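Local coordinates for glutathionyl-hydroquinone reductase PcpF (Sphingobium chlorophenolicum, PDB 4FQU), which catalyses the glutathione-dependent reduction of glutathionyl-hydroquinones to hydroquinones, including chlorinated ones formed during breakdown of the pollutant pentachlorophenol, at residues Gly215-Leu219 against Arg261-Leu266; Leu235-Asp239 against Arg251-Asp255; Glu167-Ile171 against Trp218-Asp222. One frame throughout, in Å; residues are numbered along the deposited sequence.

Contact 1 (Gly215-Leu219 against Arg261-Leu266)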
loop_
_atom_site.group_PDB
_atom_site.type_symbol
_atom_site.label_atom_id
_atom_site.label_comp_id
_atom_site.label_asym_id
_atom_site.label_seq_id
_atom_site.Cartn_x
_atom_site.Cartn_y
_atom_site.Cartn_z
ATOM N N GLY A 215 -14.968 -19.470 19.222
ATOM C CA GLY A 215 -15.060 -19.621 20.657
ATOM C C GLY A 215 -13.773 -20.106 21.246
ATOM O O GLY A 215 -13.805 -20.771 22.248
ATOM N N ARG A 216 -12.643 -19.795 20.623
ATOM C CA ARG A 216 -11.341 -20.342 21.030
ATOM C C ARG A 216 -10.390 -19.257 21.484
ATOM O O ARG A 216 -10.668 -18.072 21.308
ATOM C CB ARG A 216 -10.665 -21.111 19.895
ATOM C CG ARG A 216 -11.435 -22.301 19.350
ATOM C CD ARG A 216 -10.560 -23.115 18.393
ATOM N NE ARG A 216 -11.275 -24.139 17.633
ATOM C CZ ARG A 216 -11.325 -25.420 17.975
ATOM N NH1 ARG A 216 -10.709 -25.831 19.078
ATOM N NH2 ARG A 216 -11.987 -26.287 17.215
ATOM N N GLU A 217 -9.274 -19.681 22.080
ATOM C CA GLU A 217 -8.249 -18.764 22.574
ATOM C C GLU A 217 -7.001 -19.053 21.795
ATOM O O GLU A 217 -6.174 -18.175 21.595
ATOM C CB GLU A 217 -7.933 -18.940 24.074
ATOM C CG GLU A 217 -8.931 -18.365 25.081
ATOM C CD GLU A 217 -9.172 -16.862 24.952
ATOM O OE1 GLU A 217 -8.518 -16.183 24.118
ATOM O OE2 GLU A 217 -10.030 -16.357 25.709
ATOM N N TRP A 218 -6.866 -20.294 21.361
ATOM C CA TRP A 218 -5.746 -20.661 20.530
ATOM C C TRP A 218 -6.257 -21.547 19.427
ATOM O O TRP A 218 -7.362 -22.069 19.491
ATOM C CB TRP A 218 -4.639 -21.372 21.335
ATOM C CG TRP A 218 -4.121 -20.573 22.509
ATOM C CD1 TRP A 218 -4.439 -20.738 23.825
ATOM C CD2 TRP A 218 -3.205 -19.479 22.458
ATOM N NE1 TRP A 218 -3.785 -19.813 24.591
ATOM C CE2 TRP A 218 -3.024 -19.025 23.775
ATOM C CE3 TRP A 218 -2.525 -18.833 21.424
ATOM C CZ2 TRP A 218 -2.187 -17.959 24.082
ATOM C CZ3 TRP A 218 -1.694 -17.770 21.734
ATOM C CH2 TRP A 218 -1.529 -17.351 23.043
ATOM N N LEU A 219 -5.425 -21.717 18.413
ATOM C CA LEU A 219 -5.813 -22.444 17.222
ATOM C C LEU A 219 -6.128 -23.897 17.496
ATOM O O LEU A 219 -6.971 -24.447 16.816
ATOM C CB LEU A 219 -4.709 -22.380 16.172
ATOM C CG LEU A 219 -4.537 -21.041 15.502
ATOM C CD1 LEU A 219 -3.194 -21.024 14.824
ATOM C CD2 LEU A 219 -5.638 -20.815 14.545
ATOM N N ARG A 261 -7.470 -10.359 18.063
ATOM C CA ARG A 261 -7.444 -10.717 19.463
ATOM C C ARG A 261 -6.240 -11.626 19.721
ATOM O O ARG A 261 -5.475 -11.374 20.652
ATOM C CB ARG A 261 -8.766 -11.375 19.832
ATOM C CG ARG A 261 -9.242 -11.261 21.287
ATOM C CD ARG A 261 -10.699 -11.815 21.467
ATOM N NE ARG A 261 -11.033 -12.967 20.594
ATOM C CZ ARG A 261 -10.709 -14.255 20.833
ATOM N NH1 ARG A 261 -10.033 -14.571 21.952
ATOM N NH2 ARG A 261 -11.046 -15.229 19.947
ATOM N N LEU A 262 -6.057 -12.664 18.889
ATOM C CA LEU A 262 -4.894 -13.556 18.980
ATOM C C LEU A 262 -3.584 -12.772 18.893
ATOM O O LEU A 262 -2.646 -13.010 19.647
ATOM C CB LEU A 262 -4.918 -14.634 17.895
ATOM C CG LEU A 262 -3.666 -15.540 17.783
ATOM C CD1 LEU A 262 -3.679 -16.554 18.844
ATOM C CD2 LEU A 262 -3.636 -16.272 16.497
ATOM N N VAL A 263 -3.517 -11.829 17.976
ATOM C CA VAL A 263 -2.324 -11.020 17.841
ATOM C C VAL A 263 -2.017 -10.185 19.062
ATOM O O VAL A 263 -0.858 -10.051 19.440
ATOM C CB VAL A 263 -2.467 -10.097 16.677
ATOM C CG1 VAL A 263 -1.605 -8.823 16.889
ATOM C CG2 VAL A 263 -2.159 -10.873 15.400
ATOM N N GLY A 264 -3.052 -9.608 19.668
ATOM C CA GLY A 264 -2.887 -8.811 20.872
ATOM C C GLY A 264 -2.401 -9.695 22.009
ATOM O O GLY A 264 -1.445 -9.377 22.682
ATOM N N LYS A 265 -3.060 -10.823 22.210
ATOM C CA LYS A 265 -2.677 -11.790 23.215
ATOM C C LYS A 265 -1.179 -12.052 23.176
ATOM O O LYS A 265 -0.483 -11.976 24.191
ATOM C CB LYS A 265 -3.424 -13.074 22.916
ATOM C CG LYS A 265 -3.609 -14.043 24.035
ATOM C CD LYS A 265 -4.765 -14.972 23.654
ATOM C CE LYS A 265 -4.854 -16.227 24.518
ATOM N NZ LYS A 265 -4.902 -16.028 26.014
ATOM N N LEU A 266 -0.687 -12.346 21.985
ATOM C CA LEU A 266 0.689 -12.756 21.815
ATOM C C LEU A 266 1.672 -11.590 21.815
ATOM O O LEU A 266 2.828 -11.740 22.173
ATOM C CB LEU A 266 0.833 -13.572 20.528
ATOM C CG LEU A 266 0.750 -15.092 20.690
ATOM C CD1 LEU A 266 0.649 -15.817 19.337
ATOM C CD2 LEU A 266 1.966 -15.501 21.451
#
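Arg261, on the helical segment Arg261-Leu266, carries the polar half of this contact. Its NH2 donates to the backbone O of Arg216 at 3.2 Å and also bonds Asn258, while NH1 lies 3.1 Å from Glu217 OE1, a salt bridge whose hydrogen bond is weak because the angle at the hydrogen is only 122°. Both acceptors lie near the guanidinium plane, at its edge. Lys265 adds a looser charge, its NZ 4.1 Å from Glu217 OE1, beyond salt-bridge range. The same lysine lays its aliphatic chain over one face of the Trp218 indole, a CH-pi contact with CD 4.3 Å from the centroid of the six-membered ring. Beside it, Leu262 CD1 approaches Trp218 CE3 at 3.6 Å, and Leu266 CG meets the ring edge at CZ3, 3.8 Å away. Next in sequence, Leu219 N is bonded to Asp228 of helix 226-245. Such packing of an interhelical loop on a later helix belongs to the all-helical C-terminal domain of the GST fold, here away from the catalytic site.

Contact 2 (Leu235-Asp239 against Arg251-Asp255)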
loop_
_atom_site.group_PDB
_atom_site.type_symbol
_atom_site.label_atom_id
_atom_site.label_comp_id
_atom_site.label_asym_id
_atom_site.label_seq_id
_atom_site.Cartn_x
_atom_site.Cartn_y
_atom_site.Cartn_z
ATOM N N LEU A 235 0.852 -12.343 10.790
ATOM C CA LEU A 235 -0.061 -11.348 11.310
ATOM C C LEU A 235 0.631 -10.039 11.815
ATOM O O LEU A 235 0.206 -8.926 11.503
ATOM C CB LEU A 235 -0.937 -11.985 12.389
ATOM C CG LEU A 235 -2.218 -12.626 11.879
ATOM C CD1 LEU A 235 -2.022 -13.074 10.493
ATOM C CD2 LEU A 235 -2.635 -13.768 12.777
ATOM N N VAL A 236 1.711 -10.154 12.575
ATOM C CA VAL A 236 2.196 -8.994 13.306
ATOM C C VAL A 236 2.748 -7.930 12.349
ATOM O O VAL A 236 2.805 -6.739 12.677
ATOM C CB VAL A 236 3.242 -9.428 14.321
ATOM C CG1 VAL A 236 4.549 -9.633 13.632
ATOM C CG2 VAL A 236 3.367 -8.418 15.453
ATOM N N ARG A 237 3.128 -8.384 11.162
ATOM C CA ARG A 237 3.684 -7.534 10.129
ATOM C C ARG A 237 2.623 -7.111 9.107
ATOM O O ARG A 237 2.895 -6.342 8.137
ATOM C CB ARG A 237 4.766 -8.293 9.376
ATOM C CG ARG A 237 6.046 -8.309 10.034
ATOM C CD ARG A 237 6.781 -9.519 9.659
ATOM N NE ARG A 237 8.050 -9.524 10.356
ATOM C CZ ARG A 237 8.253 -10.097 11.527
ATOM N NH1 ARG A 237 7.290 -10.756 12.148
ATOM N NH2 ARG A 237 9.438 -10.011 12.079
ATOM N N PHE A 238 1.410 -7.607 9.303
ATOM C CA PHE A 238 0.447 -7.550 8.206
ATOM C C PHE A 238 -0.034 -6.166 7.829
ATOM O O PHE A 238 0.275 -5.680 6.754
ATOM C CB PHE A 238 -0.749 -8.378 8.495
ATOM C CG PHE A 238 -1.513 -8.665 7.308
ATOM C CD1 PHE A 238 -2.483 -7.794 6.879
ATOM C CD2 PHE A 238 -1.246 -9.798 6.574
ATOM C CE1 PHE A 238 -3.214 -8.065 5.751
ATOM C CE2 PHE A 238 -1.977 -10.085 5.462
ATOM C CZ PHE A 238 -2.967 -9.220 5.043
ATOM N N ASP A 239 -0.812 -5.556 8.720
ATOM C CA ASP A 239 -1.278 -4.200 8.515
ATOM C C ASP A 239 -0.164 -3.181 8.359
ATOM O O ASP A 239 -0.363 -2.140 7.755
ATOM C CB ASP A 239 -2.159 -3.747 9.673
ATOM C CG ASP A 239 -3.434 -4.528 9.774
ATOM O OD1 ASP A 239 -3.673 -5.400 8.923
ATOM O OD2 ASP A 239 -4.210 -4.256 10.714
ATOM N N ARG A 251 -8.693 -6.484 3.147
ATOM C CA ARG A 251 -9.023 -5.766 4.385
ATOM C C ARG A 251 -7.867 -5.848 5.388
ATOM O O ARG A 251 -6.810 -6.336 5.065
ATOM C CB ARG A 251 -10.302 -6.298 4.998
ATOM C CG ARG A 251 -10.226 -7.717 5.526
ATOM C CD ARG A 251 -11.644 -8.241 5.780
ATOM N NE ARG A 251 -11.905 -9.437 4.991
ATOM C CZ ARG A 251 -12.626 -9.451 3.876
ATOM N NH1 ARG A 251 -13.174 -8.314 3.459
ATOM N NH2 ARG A 251 -12.817 -10.604 3.210
ATOM N N ARG A 252 -8.042 -5.370 6.605
ATOM C CA ARG A 252 -6.921 -5.381 7.537
ATOM C C ARG A 252 -7.079 -6.505 8.511
ATOM O O ARG A 252 -8.175 -6.921 8.781
ATOM C CB ARG A 252 -6.873 -4.068 8.292
ATOM C CG ARG A 252 -6.771 -2.923 7.377
ATOM C CD ARG A 252 -7.014 -1.624 8.064
ATOM N NE ARG A 252 -8.275 -1.661 8.761
ATOM C CZ ARG A 252 -8.480 -1.101 9.940
ATOM N NH1 ARG A 252 -7.490 -0.465 10.545
ATOM N NH2 ARG A 252 -9.669 -1.190 10.497
ATOM N N ILE A 253 -5.985 -6.999 9.048
ATOM C CA ILE A 253 -6.115 -7.918 10.162
ATOM C C ILE A 253 -6.937 -7.246 11.258
ATOM O O ILE A 253 -7.636 -7.920 12.043
ATOM C CB ILE A 253 -4.761 -8.334 10.761
ATOM C CG1 ILE A 253 -3.803 -8.769 9.663
ATOM C CG2 ILE A 253 -4.954 -9.453 11.774
ATOM C CD1 ILE A 253 -4.323 -9.888 8.886
ATOM N N ALA A 254 -6.852 -5.915 11.297
ATOM C CA ALA A 254 -7.617 -5.114 12.237
ATOM C C ALA A 254 -9.106 -5.297 12.017
ATOM O O ALA A 254 -9.910 -4.938 12.844
ATOM C CB ALA A 254 -7.270 -3.697 12.070
ATOM N N ASP A 255 -9.492 -5.865 10.893
ATOM C CA ASP A 255 -10.905 -5.973 10.622
ATOM C C ASP A 255 -11.406 -7.349 10.950
ATOM O O ASP A 255 -12.556 -7.667 10.680
ATOM C CB ASP A 255 -11.173 -5.665 9.166
ATOM C CG ASP A 255 -10.788 -4.258 8.794
ATOM O OD1 ASP A 255 -11.180 -3.342 9.565
ATOM O OD2 ASP A 255 -10.119 -4.075 7.738
#
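In the helical C-terminal domain of this Xi-class GST, helix 226-245 is held by its own Asp239 to the short 3-10 turn that precedes helix 257-268. Asp239 adopts chi1 m with chi2 near 0°, so its carboxylate spreads over two successive backbone amides: OD1 accepts from Ile253 N at 2.8 Å and OD2 from Ala254 N at 3.2 Å, the latter position being less sure. Phe238, chi1 t and chi2 -87°, turns one ring face to Ile253. That isoleucine, m at both chi angles, sets CD1 above the ring, 3.6 Å from the centroid in a CH-pi contact, and its CG2 lies 4.2 Å from Leu235 CG. Leu259 and Leu206 of the flanking helices also touch Ile253. Arg252 (m, t, m) folds back on Asp255 within its own segment: Arg252 N and NE both reach Asp255 OD2, and NH2 makes a salt bridge to OD1. Close by, Arg252 of the second subunit brings a like charge near. The Phe238 side chain is about 10 Å from that of Tyr184, the probable proton donor/acceptor. At the ring edge, Phe238 CE1 lies 4.0 Å from Arg251 O.

Contact 3 (Glu167-Ile171 against Trp218-Asp222)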
loop_
_atom_site.group_PDB
_atom_site.type_symbol
_atom_site.label_atom_id
_atom_site.label_comp_id
_atom_site.label_asym_id
_atom_site.label_seq_id
_atom_site.Cartn_x
_atom_site.Cartn_y
_atom_site.Cartn_z
ATOM N N GLU A 167 -3.910 -32.254 13.602
ATOM C CA GLU A 167 -4.558 -30.950 13.356
ATOM C C GLU A 167 -3.570 -29.807 13.218
ATOM O O GLU A 167 -3.690 -28.989 12.307
ATOM C CB GLU A 167 -5.603 -30.571 14.393
ATOM C CG GLU A 167 -6.121 -29.232 14.107
ATOM C CD GLU A 167 -7.286 -28.875 14.977
ATOM O OE1 GLU A 167 -7.360 -29.456 16.093
ATOM O OE2 GLU A 167 -8.117 -28.018 14.545
ATOM N N ILE A 168 -2.598 -29.745 14.123
ATOM C CA ILE A 168 -1.566 -28.744 13.975
ATOM C C ILE A 168 -1.021 -28.778 12.558
ATOM O O ILE A 168 -0.926 -27.755 11.897
ATOM C CB ILE A 168 -0.454 -28.962 14.915
ATOM C CG1 ILE A 168 -1.006 -28.893 16.331
ATOM C CG2 ILE A 168 0.525 -27.900 14.695
ATOM C CD1 ILE A 168 0.040 -28.723 17.379
ATOM N N ASP A 169 -0.703 -29.975 12.081
ATOM C CA ASP A 169 -0.172 -30.167 10.732
ATOM C C ASP A 169 -1.094 -29.610 9.649
ATOM O O ASP A 169 -0.656 -28.793 8.834
ATOM C CB ASP A 169 0.118 -31.630 10.488
ATOM C CG ASP A 169 1.414 -32.066 11.111
ATOM O OD1 ASP A 169 2.246 -31.195 11.440
ATOM O OD2 ASP A 169 1.619 -33.291 11.246
ATOM N N ARG A 170 -2.358 -30.039 9.638
ATOM C CA ARG A 170 -3.340 -29.477 8.719
ATOM C C ARG A 170 -3.240 -27.955 8.634
ATOM O O ARG A 170 -3.194 -27.375 7.540
ATOM C CB ARG A 170 -4.734 -29.823 9.167
ATOM C CG ARG A 170 -5.405 -30.942 8.414
ATOM C CD ARG A 170 -6.930 -30.807 8.568
ATOM N NE ARG A 170 -7.377 -30.970 9.954
ATOM C CZ ARG A 170 -7.038 -32.011 10.718
ATOM N NH1 ARG A 170 -6.250 -32.982 10.222
ATOM N NH2 ARG A 170 -7.478 -32.079 11.971
ATOM N N ILE A 171 -3.208 -27.310 9.798
ATOM C CA ILE A 171 -3.221 -25.857 9.862
ATOM C C ILE A 171 -1.914 -25.276 9.433
ATOM O O ILE A 171 -1.899 -24.323 8.679
ATOM C CB ILE A 171 -3.583 -25.350 11.250
ATOM C CG1 ILE A 171 -5.030 -25.684 11.531
ATOM C CG2 ILE A 171 -3.520 -23.853 11.337
ATOM C CD1 ILE A 171 -5.467 -25.146 12.795
ATOM N N TRP A 218 -6.866 -20.294 21.361
ATOM C CA TRP A 218 -5.746 -20.661 20.530
ATOM C C TRP A 218 -6.257 -21.547 19.427
ATOM O O TRP A 218 -7.362 -22.069 19.491
ATOM C CB TRP A 218 -4.639 -21.372 21.335
ATOM C CG TRP A 218 -4.121 -20.573 22.509
ATOM C CD1 TRP A 218 -4.439 -20.738 23.825
ATOM C CD2 TRP A 218 -3.205 -19.479 22.458
ATOM N NE1 TRP A 218 -3.785 -19.813 24.591
ATOM C CE2 TRP A 218 -3.024 -19.025 23.775
ATOM C CE3 TRP A 218 -2.525 -18.833 21.424
ATOM C CZ2 TRP A 218 -2.187 -17.959 24.082
ATOM C CZ3 TRP A 218 -1.694 -17.770 21.734
ATOM C CH2 TRP A 218 -1.529 -17.351 23.043
ATOM N N LEU A 219 -5.425 -21.717 18.413
ATOM C CA LEU A 219 -5.813 -22.444 17.222
ATOM C C LEU A 219 -6.128 -23.897 17.496
ATOM O O LEU A 219 -6.971 -24.447 16.816
ATOM C CB LEU A 219 -4.709 -22.380 16.172
ATOM C CG LEU A 219 -4.537 -21.041 15.502
ATOM C CD1 LEU A 219 -3.194 -21.024 14.824
ATOM C CD2 LEU A 219 -5.638 -20.815 14.545
ATOM N N VAL A 220 -5.457 -24.523 18.463
ATOM C CA VAL A 220 -5.528 -25.981 18.585
ATOM C C VAL A 220 -5.652 -26.536 19.994
ATOM O O VAL A 220 -4.807 -26.331 20.844
ATOM C CB VAL A 220 -4.343 -26.614 17.964
ATOM C CG1 VAL A 220 -4.430 -28.117 18.121
ATOM C CG2 VAL A 220 -4.243 -26.176 16.503
ATOM N N GLY A 221 -6.703 -27.292 20.223
ATOM C CA GLY A 221 -7.241 -27.340 21.555
ATOM C C GLY A 221 -7.296 -25.906 22.099
ATOM O O GLY A 221 -7.681 -24.928 21.400
ATOM N N ASP A 222 -6.924 -25.775 23.366
ATOM C CA ASP A 222 -6.848 -24.478 23.986
ATOM C C ASP A 222 -5.513 -24.373 24.644
ATOM O O ASP A 222 -5.419 -24.314 25.855
ATOM C CB ASP A 222 -7.994 -24.270 24.969
ATOM C CG ASP A 222 -8.952 -23.177 24.498
ATOM O OD1 ASP A 222 -9.498 -22.466 25.383
ATOM O OD2 ASP A 222 -9.126 -23.016 23.242
#
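Glu167, Ile168 and Ile171 form the face that helix 165-180 offers to the loop Trp218-Asp222. Glu167 comes first, extended with chi1 and chi2 both t; its OE1 lies 3.8 Å from Val220 CG1, so here the acid contributes van der Waals contact, and its side chain also touches His212. Ile168 follows, placing CG1 3.9 Å from Val220 CG1; these two residues have the closest CA atoms of the segments, 6.7 Å apart. Asp169 and Arg170 make no contact with the loop; Asp169 OD1 is hydrogen-bonded to Tyr160 OH. One helical turn after Glu167, Ile171 points at the loop and sets CD1 4.0 Å from Val220 CG2 and 4.4 Å from Leu219 CB. Val220 thus meets all three contacting residues of the helix. Just beyond it, Gly221 turns the chain with positive phi, a conformation that favours glycine. With apolar branches supplying most of the close pairs and hydrogen bonds between the segments absent, the join of loop to helix in this C-terminal GST domain rests on shape and hydrophobic burial.

All three contacts lie in the helical C-terminal domain. Along the chain, the loop between helices 192-212 and 226-245 serves contacts 3 and 1 together: they share Trp218 and Leu219, with centres 12 Å apart, so this loop bridges helix 165-180 and helix 257-268. Contact 2 falls within the sequence span that contact 1 closes, where helix 226-245 meets the turn leading to helix 257-268. Its centre is 14 Å from that of contact 1, and the two touch where Val263 CG2 packs 3.4 Å from Leu235 CB. Contacts 2 and 3 stay separate, centres 21 Å apart. The chain of contacts thus ties early and late helices of one domain together through connecting loops.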